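Local coordinates for protein putative methyltransferase from antibiotic biosynthesis pathway (PDB 3EGE) that probably catalyses methyl transfer from S-adenosylmethionine, perhaps within an antibiotic biosynthesis pathway, at residues 144-148 / 217-221; 188-193 / 249-253; 130-135 / 152-158. The contacts are given in a common frame with arbitrary orientation. Residue numbers count along the deposited sequence, not the author numbering.

Interaction 1 (144-148 / 217-221)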
loop_
_atom_site.group_PDB
_atom_site.type_symbol
_atom_site.label_atom_id
_atom_site.label_comp_id
_atom_site.label_asym_id
_atom_site.label_seq_id
_atom_site.Cartn_x
_atom_site.Cartn_y
_atom_site.Cartn_z
ATOM N N TYR A 144 -1.858 -1.525 21.439
ATOM C CA TYR A 144 -2.895 -0.519 21.641
ATOM C C TYR A 144 -4.055 -0.649 20.664
ATOM O O TYR A 144 -5.196 -0.339 21.043
ATOM C CB TYR A 144 -2.313 0.899 21.541
ATOM C CG TYR A 144 -1.284 1.184 22.594
ATOM C CD1 TYR A 144 -1.650 1.687 23.859
ATOM C CD2 TYR A 144 0.070 0.959 22.338
ATOM C CE1 TYR A 144 -0.672 1.950 24.838
ATOM C CE2 TYR A 144 1.039 1.225 23.289
ATOM C CZ TYR A 144 0.672 1.726 24.534
ATOM O OH TYR A 144 1.657 1.975 25.450
ATOM N N PHE A 145 -3.758 -1.052 19.428
ATOM C CA PHE A 145 -4.752 -1.166 18.340
ATOM C C PHE A 145 -4.692 -2.552 17.680
ATOM O O PHE A 145 -4.225 -2.684 16.537
ATOM C CB PHE A 145 -4.522 -0.034 17.326
ATOM C CG PHE A 145 -4.572 1.350 17.945
ATOM C CD1 PHE A 145 -5.733 1.804 18.559
ATOM C CD2 PHE A 145 -3.448 2.194 17.924
ATOM C CE1 PHE A 145 -5.786 3.084 19.137
ATOM C CE2 PHE A 145 -3.479 3.458 18.516
ATOM C CZ PHE A 145 -4.659 3.911 19.113
ATOM N N PRO A 146 -5.203 -3.592 18.385
ATOM C CA PRO A 146 -5.087 -4.999 17.865
ATOM C C PRO A 146 -5.772 -5.263 16.523
ATOM O O PRO A 146 -5.333 -6.141 15.757
ATOM C CB PRO A 146 -5.705 -5.845 18.991
ATOM C CG PRO A 146 -6.605 -4.898 19.723
ATOM C CD PRO A 146 -5.909 -3.565 19.678
ATOM N N PHE A 147 -6.853 -4.523 16.274
ATOM C CA PHE A 147 -7.595 -4.604 15.021
ATOM C C PHE A 147 -6.742 -4.401 13.772
ATOM O O PHE A 147 -7.007 -5.036 12.742
ATOM C CB PHE A 147 -8.802 -3.672 15.021
ATOM C CG PHE A 147 -8.479 -2.247 15.352
ATOM C CD1 PHE A 147 -8.026 -1.364 14.361
ATOM C CD2 PHE A 147 -8.617 -1.782 16.674
ATOM C CE1 PHE A 147 -7.700 -0.040 14.680
ATOM C CE2 PHE A 147 -8.310 -0.458 16.995
ATOM C CZ PHE A 147 -7.860 0.411 15.997
ATOM N N LEU A 148 -5.725 -3.544 13.848
ATOM C CA LEU A 148 -4.793 -3.335 12.706
ATOM C C LEU A 148 -4.027 -4.598 12.358
ATOM O O LEU A 148 -3.869 -4.907 11.209
ATOM C CB LEU A 148 -3.785 -2.225 13.004
ATOM C CG LEU A 148 -4.292 -0.809 13.254
ATOM C CD1 LEU A 148 -3.110 0.077 13.605
ATOM C CD2 LEU A 148 -5.079 -0.226 12.065
ATOM N N ASP A 217 -15.599 1.746 20.447
ATOM C CA ASP A 217 -15.238 1.712 21.880
ATOM C C ASP A 217 -13.815 1.137 22.058
ATOM O O ASP A 217 -13.088 1.563 22.944
ATOM C CB ASP A 217 -16.207 0.858 22.690
ATOM C CG ASP A 217 -17.565 1.498 22.899
ATOM O OD1 ASP A 217 -17.730 2.735 22.772
ATOM O OD2 ASP A 217 -18.468 0.721 23.258
ATOM N N LEU A 218 -13.459 0.162 21.216
ATOM C CA LEU A 218 -12.146 -0.478 21.202
ATOM C C LEU A 218 -11.072 0.527 20.824
ATOM O O LEU A 218 -10.056 0.634 21.534
ATOM C CB LEU A 218 -12.107 -1.689 20.241
ATOM C CG LEU A 218 -10.784 -2.443 20.011
ATOM C CD1 LEU A 218 -10.139 -2.947 21.340
ATOM C CD2 LEU A 218 -11.029 -3.587 19.027
ATOM N N VAL A 219 -11.290 1.227 19.701
ATOM C CA VAL A 219 -10.368 2.305 19.246
ATOM C C VAL A 219 -10.153 3.310 20.382
ATOM O O VAL A 219 -9.008 3.652 20.731
ATOM C CB VAL A 219 -10.870 3.086 17.973
ATOM C CG1 VAL A 219 -9.902 4.250 17.662
ATOM C CG2 VAL A 219 -11.009 2.143 16.739
ATOM N N GLU A 220 -11.266 3.716 20.981
ATOM C CA GLU A 220 -11.269 4.681 22.072
ATOM C C GLU A 220 -10.479 4.216 23.327
ATOM O O GLU A 220 -9.724 4.995 23.922
ATOM C CB GLU A 220 -12.716 5.068 22.379
ATOM C CG GLU A 220 -12.877 6.252 23.267
ATOM C CD GLU A 220 -12.206 7.501 22.726
ATOM O OE1 GLU A 220 -12.276 7.763 21.487
ATOM O OE2 GLU A 220 -11.603 8.194 23.571
ATOM N N LYS A 221 -10.614 2.947 23.692
ATOM C CA LYS A 221 -9.820 2.374 24.787
ATOM C C LYS A 221 -8.337 2.361 24.452
ATOM O O LYS A 221 -7.525 2.631 25.324
ATOM C CB LYS A 221 -10.306 0.971 25.174
ATOM C CG LYS A 221 -11.636 0.966 25.913
ATOM C CD LYS A 221 -11.464 1.361 27.359
ATOM C CE LYS A 221 -12.770 1.838 27.978
ATOM N NZ LYS A 221 -13.262 3.152 27.402
HETATM O O HOH W 1 -7.858 -0.588 20.364
#

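Interaction 2 (188-193 / 249-253)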
loop_
_atom_site.group_PDB
_atom_site.type_symbol
_atom_site.label_atom_id
_atom_site.label_comp_id
_atom_site.label_asym_id
_atom_site.label_seq_id
_atom_site.Cartn_x
_atom_site.Cartn_y
_atom_site.Cartn_z
ATOM N N PHE A 188 -0.022 5.519 6.231
ATOM C CA PHE A 188 -0.728 4.250 6.261
ATOM C C PHE A 188 -0.510 3.621 7.669
ATOM O O PHE A 188 0.282 4.123 8.480
ATOM C CB PHE A 188 -0.381 3.314 5.095
ATOM C CG PHE A 188 1.072 3.094 4.861
ATOM C CD1 PHE A 188 1.776 2.146 5.594
ATOM C CD2 PHE A 188 1.738 3.800 3.847
ATOM C CE1 PHE A 188 3.164 1.913 5.344
ATOM C CE2 PHE A 188 3.111 3.578 3.583
ATOM C CZ PHE A 188 3.819 2.632 4.335
ATOM N N ALA A 189 -1.248 2.550 7.936
ATOM C CA ALA A 189 -1.365 1.917 9.265
ATOM C C ALA A 189 -0.125 1.961 10.201
ATOM O O ALA A 189 -0.194 2.607 11.262
ATOM C CB ALA A 189 -1.928 0.493 9.109
ATOM N N ALA A 190 0.985 1.328 9.799
ATOM C CA ALA A 190 2.213 1.280 10.626
ATOM C C ALA A 190 3.271 2.371 10.320
ATOM O O ALA A 190 4.374 2.316 10.866
ATOM C CB ALA A 190 2.857 -0.106 10.534
ATOM N N ALA A 191 2.928 3.362 9.501
ATOM C CA ALA A 191 3.874 4.390 9.085
ATOM C C ALA A 191 4.319 5.319 10.231
ATOM O O ALA A 191 5.477 5.759 10.221
ATOM C CB ALA A 191 3.328 5.182 7.882
ATOM N N ALA A 192 3.453 5.575 11.227
ATOM C CA ALA A 192 3.828 6.405 12.388
ATOM C C ALA A 192 4.443 5.548 13.550
ATOM O O ALA A 192 4.336 5.902 14.746
ATOM C CB ALA A 192 2.649 7.230 12.862
ATOM N N TRP A 193 5.136 4.455 13.185
ATOM C CA TRP A 193 5.820 3.567 14.147
ATOM C C TRP A 193 6.836 4.235 15.087
ATOM O O TRP A 193 7.135 3.683 16.117
ATOM C CB TRP A 193 6.540 2.411 13.432
ATOM C CG TRP A 193 7.647 2.801 12.513
ATOM C CD1 TRP A 193 7.547 3.054 11.180
ATOM C CD2 TRP A 193 9.030 2.946 12.845
ATOM N NE1 TRP A 193 8.776 3.327 10.650
ATOM C CE2 TRP A 193 9.714 3.262 11.642
ATOM C CE3 TRP A 193 9.771 2.806 14.026
ATOM C CZ2 TRP A 193 11.094 3.497 11.600
ATOM C CZ3 TRP A 193 11.163 3.020 13.977
ATOM C CH2 TRP A 193 11.799 3.369 12.779
ATOM N N ASP A 249 11.214 -3.183 9.822
ATOM C CA ASP A 249 10.501 -4.104 8.959
ATOM C C ASP A 249 9.163 -4.456 9.584
ATOM O O ASP A 249 9.119 -5.171 10.567
ATOM C CB ASP A 249 11.293 -5.396 8.686
ATOM C CG ASP A 249 10.628 -6.279 7.605
ATOM O OD1 ASP A 249 9.583 -5.918 7.031
ATOM O OD2 ASP A 249 11.155 -7.342 7.315
ATOM N N ILE A 250 8.083 -3.994 8.961
ATOM C CA ILE A 250 6.714 -4.292 9.402
ATOM C C ILE A 250 6.012 -5.187 8.358
ATOM O O ILE A 250 4.781 -5.211 8.265
ATOM C CB ILE A 250 5.939 -2.998 9.742
ATOM C CG1 ILE A 250 6.823 -2.060 10.597
ATOM C CG2 ILE A 250 4.638 -3.309 10.551
ATOM C CD1 ILE A 250 6.177 -0.714 10.900
ATOM N N GLY A 251 6.811 -5.984 7.639
ATOM C CA GLY A 251 6.314 -6.930 6.664
ATOM C C GLY A 251 5.896 -6.389 5.307
ATOM O O GLY A 251 5.279 -7.125 4.551
ATOM N N TYR A 252 6.233 -5.133 4.989
ATOM C CA TYR A 252 5.921 -4.578 3.666
ATOM C C TYR A 252 6.932 -5.128 2.667
ATOM O O TYR A 252 8.153 -5.160 2.940
ATOM C CB TYR A 252 5.892 -3.055 3.660
ATOM C CG TYR A 252 4.754 -2.491 4.475
ATOM C CD1 TYR A 252 4.910 -2.264 5.868
ATOM C CD2 TYR A 252 3.527 -2.210 3.885
ATOM C CE1 TYR A 252 3.859 -1.736 6.661
ATOM C CE2 TYR A 252 2.441 -1.665 4.650
ATOM C CZ TYR A 252 2.617 -1.432 6.053
ATOM O OH TYR A 252 1.597 -0.923 6.856
ATOM N N ARG A 253 6.398 -5.557 1.518
ATOM C CA ARG A 253 7.164 -6.235 0.480
ATOM C C ARG A 253 6.743 -5.830 -0.937
ATOM O O ARG A 253 5.547 -5.709 -1.231
ATOM C CB ARG A 253 6.901 -7.747 0.582
ATOM C CG ARG A 253 7.357 -8.442 1.848
ATOM C CD ARG A 253 8.880 -8.646 1.848
ATOM N NE ARG A 253 9.333 -9.288 3.068
ATOM C CZ ARG A 253 9.459 -8.713 4.270
ATOM N NH1 ARG A 253 9.170 -7.451 4.468
ATOM N NH2 ARG A 253 9.876 -9.425 5.301
#

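Interaction 3 (130-135 / 152-158)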
loop_
_atom_site.group_PDB
_atom_site.type_symbol
_atom_site.label_atom_id
_atom_site.label_comp_id
_atom_site.label_asym_id
_atom_site.label_seq_id
_atom_site.Cartn_x
_atom_site.Cartn_y
_atom_site.Cartn_z
ATOM N N THR A 130 2.897 -4.780 -1.384
ATOM C CA THR A 130 1.997 -5.596 -0.580
ATOM C C THR A 130 2.647 -5.853 0.781
ATOM O O THR A 130 3.604 -5.184 1.157
ATOM C CB THR A 130 1.643 -6.910 -1.359
ATOM O OG1 THR A 130 0.656 -7.669 -0.656
ATOM C CG2 THR A 130 2.897 -7.761 -1.635
ATOM N N PHE A 131 2.105 -6.805 1.521
ATOM C CA PHE A 131 2.589 -7.121 2.837
ATOM C C PHE A 131 2.234 -8.541 3.299
ATOM O O PHE A 131 1.334 -9.210 2.759
ATOM C CB PHE A 131 1.966 -6.124 3.856
ATOM C CG PHE A 131 0.466 -6.253 3.978
ATOM C CD1 PHE A 131 -0.374 -5.598 3.080
ATOM C CD2 PHE A 131 -0.105 -7.076 4.936
ATOM C CE1 PHE A 131 -1.764 -5.745 3.146
ATOM C CE2 PHE A 131 -1.496 -7.230 5.019
ATOM C CZ PHE A 131 -2.325 -6.566 4.121
ATOM N N ASP A 132 2.948 -8.933 4.353
ATOM C CA ASP A 132 2.666 -10.102 5.144
ATOM C C ASP A 132 3.049 -9.776 6.615
ATOM O O ASP A 132 4.229 -9.774 6.988
ATOM C CB ASP A 132 3.406 -11.305 4.615
ATOM C CG ASP A 132 3.025 -12.577 5.329
ATOM O OD1 ASP A 132 2.284 -12.515 6.351
ATOM O OD2 ASP A 132 3.469 -13.632 4.854
ATOM N N ILE A 133 2.030 -9.548 7.441
ATOM C CA ILE A 133 2.213 -9.231 8.872
ATOM C C ILE A 133 2.979 -10.352 9.644
ATOM O O ILE A 133 3.683 -10.067 10.616
ATOM C CB ILE A 133 0.831 -8.910 9.560
ATOM C CG1 ILE A 133 1.011 -8.053 10.821
ATOM C CG2 ILE A 133 0.069 -10.209 9.878
ATOM C CD1 ILE A 133 1.545 -6.701 10.596
ATOM N N ARG A 134 2.850 -11.600 9.172
ATOM C CA ARG A 134 3.572 -12.766 9.691
ATOM C C ARG A 134 5.101 -12.626 9.602
ATOM O O ARG A 134 5.817 -13.352 10.314
ATOM C CB ARG A 134 3.117 -14.081 8.982
ATOM C CG ARG A 134 1.687 -14.561 9.338
ATOM C CD ARG A 134 1.074 -15.595 8.361
ATOM N NE ARG A 134 0.717 -14.805 7.235
ATOM C CZ ARG A 134 -0.494 -14.436 6.815
ATOM N NH1 ARG A 134 -1.636 -14.950 7.244
ATOM N NH2 ARG A 134 -0.513 -13.607 5.811
ATOM N N LEU A 135 5.582 -11.750 8.701
ATOM C CA LEU A 135 7.019 -11.466 8.503
ATOM C C LEU A 135 7.506 -10.229 9.258
ATOM O O LEU A 135 8.718 -9.966 9.277
ATOM C CB LEU A 135 7.307 -11.262 7.020
ATOM C CG LEU A 135 6.957 -12.415 6.076
ATOM C CD1 LEU A 135 7.134 -11.956 4.627
ATOM C CD2 LEU A 135 7.806 -13.611 6.427
ATOM N N ALA A 152 -4.686 -7.166 9.055
ATOM C CA ALA A 152 -3.551 -7.522 8.222
ATOM C C ALA A 152 -3.389 -9.049 8.122
ATOM O O ALA A 152 -3.087 -9.581 7.055
ATOM C CB ALA A 152 -2.263 -6.863 8.766
ATOM N N LEU A 153 -3.627 -9.746 9.232
ATOM C CA LEU A 153 -3.487 -11.200 9.286
ATOM C C LEU A 153 -4.519 -11.967 8.442
ATOM O O LEU A 153 -4.313 -13.146 8.149
ATOM C CB LEU A 153 -3.465 -11.675 10.759
ATOM C CG LEU A 153 -3.065 -13.112 11.077
ATOM C CD1 LEU A 153 -1.622 -13.374 10.673
ATOM C CD2 LEU A 153 -3.305 -13.414 12.554
ATOM N N ARG A 154 -5.609 -11.307 8.047
ATOM C CA ARG A 154 -6.614 -11.899 7.145
ATOM C C ARG A 154 -6.068 -12.194 5.756
ATOM O O ARG A 154 -6.503 -13.143 5.130
ATOM C CB ARG A 154 -7.875 -11.020 7.028
ATOM C CG ARG A 154 -8.735 -11.037 8.290
ATOM C CD ARG A 154 -10.119 -10.394 8.091
ATOM N NE ARG A 154 -10.117 -8.921 8.110
ATOM C CZ ARG A 154 -10.057 -8.089 7.050
ATOM N NH1 ARG A 154 -9.965 -8.526 5.780
ATOM N NH2 ARG A 154 -10.084 -6.770 7.262
ATOM N N PHE A 155 -5.109 -11.410 5.289
ATOM C CA PHE A 155 -4.555 -11.589 3.957
ATOM C C PHE A 155 -3.546 -12.739 3.886
ATOM O O PHE A 155 -3.042 -13.151 4.887
ATOM C CB PHE A 155 -3.969 -10.253 3.452
ATOM C CG PHE A 155 -3.664 -10.228 1.973
ATOM C CD1 PHE A 155 -4.599 -10.711 1.021
ATOM C CD2 PHE A 155 -2.465 -9.678 1.514
ATOM C CE1 PHE A 155 -4.299 -10.710 -0.343
ATOM C CE2 PHE A 155 -2.182 -9.636 0.158
ATOM C CZ PHE A 155 -3.104 -10.160 -0.771
ATOM N N LEU A 156 -3.329 -13.267 2.686
ATOM C CA LEU A 156 -2.462 -14.389 2.403
ATOM C C LEU A 156 -0.980 -14.223 2.747
ATOM O O LEU A 156 -0.433 -13.125 2.644
ATOM C CB LEU A 156 -2.456 -14.672 0.893
ATOM C CG LEU A 156 -3.704 -15.098 0.149
ATOM C CD1 LEU A 156 -3.365 -15.167 -1.334
ATOM C CD2 LEU A 156 -4.212 -16.423 0.686
ATOM N N PRO A 157 -0.321 -15.332 3.135
ATOM C CA PRO A 157 1.130 -15.332 3.281
ATOM C C PRO A 157 1.850 -14.907 1.975
ATOM O O PRO A 157 1.343 -15.174 0.876
ATOM C CB PRO A 157 1.443 -16.808 3.575
ATOM C CG PRO A 157 0.233 -17.292 4.261
ATOM C CD PRO A 157 -0.894 -16.631 3.534
ATOM N N LEU A 158 3.017 -14.273 2.113
ATOM C CA LEU A 158 3.789 -13.773 0.966
ATOM C C LEU A 158 4.074 -14.860 -0.079
ATOM O O LEU A 158 4.012 -14.587 -1.273
ATOM C CB LEU A 158 5.117 -13.143 1.419
ATOM C CG LEU A 158 5.845 -12.263 0.384
ATOM C CD1 LEU A 158 5.086 -10.945 0.180
ATOM C CD2 LEU A 158 7.274 -12.013 0.851
HETATM O O HOH W 2 -0.454 -10.860 3.817
HETATM O O HOH W 3 -0.611 -10.532 6.694
#

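Interaction 1 (144-148 / 217-221)
Start with the ring of F147, the main bump on the 144-148 side. It projects toward helix 216-231 and enters the hollow between two consecutive side chains there: its CD2 lies 3.8 Å from L218 CD2 on one flank, and its CZ lies 3.7 Å from V219 CG2 on the other. The leucine contact is at the ring edge. L218 is a bump in its own right, because its two methyls divide between neighbours, CD2 against F147 and CD1 near P146, where L218 CD1 comes to 4.3 Å from P146 CG in a looser contact. F145 works differently. Its CA-to-CB bond runs sideways, yet the ring end swings inward until F145 CE1 is 3.6 Å from V219 O, so a ring edge meets a helix carbonyl. The rings of F145 and F147 both pack edge-to-face with F211 of the preceding helix 209-213, which makes a three-ring group. Topologically, the start of helix 146-153, which follows the strand 126-131 of the methyltransferase sheet, is packed here against the helices inserted between strands 172-181 and 247-248. The gap beside the rings is filled by a single water, which donates to Y144 O and to L218 O at 2.8 Å each. About 237 Å² is buried in all. The chemistry is therefore mostly apolar: side-chain fit holds the two segments together, and where two carbonyl acceptors face each other, neither with a proton to give, a water that donates to both bridges them.

Interaction 2 (188-193 / 249-253)
F188 comes first, its CA-to-CB bond pointing toward the 249-253 segment, its ring against Y252. F188 CE1 sits over one face of the tyrosine ring, 3.5 Å from Y252 CZ, and the two planes meet obliquely at 53° with centroids 5.0 Å apart. The tyrosine hydroxyl is closer still, with Y252 OH at 3.3 Å from F188 CD1, near the plane of the phenylalanine ring. A189 adds little beyond a marginal approach of its CB to Y252 OH at 4.4 Å; it sits inside a bend spanned by the bond from A191 N to F188 O, 2.9 Å. A190 then points its methyl straight across: A190 CB is 3.4 Å from I250 CD1 and 4.3 Å from Y252 CE1, near the plane of that ring.

The facing segment leads into strand 252-258, which runs antiparallel between strands 126-131 and 172-181, as the last strand does in the Rossmann-like sheet of class I methyltransferases. An Asx turn shapes its approach: D249 OD1 accepts from G251 N at 2.8 Å and also meets R253 NH1 in a salt bridge of 3.0 Å, on the side remote from the alanines. G251, with a positive phi of 78°, passes the chain on to the strand.

From A190 the first segment makes a type I turn ending at W193, whose CA-to-CB bond points toward the 249-253 segment. W193 CD1 lies 4.0 Å from I250 CD1, so the isoleucine tip touches both ends of the turn. The indole NE1 is hydrogen-bonded to P181 O, at the end of strand 172-181, and W193 O accepts from W140 NE1.

Interaction 3 (130-135 / 152-158)
D132 and R134 carry the polar load. D132 OD2 accepts from L158 N at 2.9 Å, the first amide of helix 158-169; P157, at the N-cap position, has no side-chain acceptor to offer that amide, and the aspartate supplies one. The other carboxylate oxygen works locally: D132 OD1 takes R134 N at 3.0 Å in an Asx turn and forms a salt bridge with R134 NE at 2.9 Å. Held this way, the guanidinium donates from R134 NH2 to F155 O at 2.7 Å, while R134 NH1 adds weak bonds to F155 O (3.3 Å) and L153 O (3.4 Å). P157 N lies over the guanidinium face. Two waters fill in, one donating to F131 O and L156 O, the other linking I133 N to A152 O.

Outward, the packing turns apolar. I133 CB meets A152 CB at 3.8 Å, I133 CG2 meets L153 CD1 at 3.7 Å, and L135 CD1 reaches L158 CD2 at 3.8 Å. F131 sets CE2 3.8 Å from A152 CB and inclines obliquely to F155. T130 OG1, 3.5 Å from F155 CE2, bonds to Q161. Here the chain leaves the C-terminal end of strand 126-131, on the side of a Rossmann-like methyltransferase sheet where cofactor and substrate usually bind.

Interactions 2 and 3 meet directly, their centres 12 Å apart. Neighbouring strands 126-131 and 252-258 carry their pairing through both, with probable hydrogen bonds from T130 N to R253 O (2.8 Å) and from D132 N to G251 O (3.0 Å). Interaction 1 lies farther out, its centre about 17 Å from that of interaction 2 and 20 Å from that of interaction 3. Helix 146-153 links interaction 3, at the sheet, to interaction 1, at helix 216-231, while interaction 2 packs the loop after strand 172-181 onto the sheet. G42, G44 and G47 fit a glycine-rich pattern of the kind that binds S-adenosylmethionine in this superfamily.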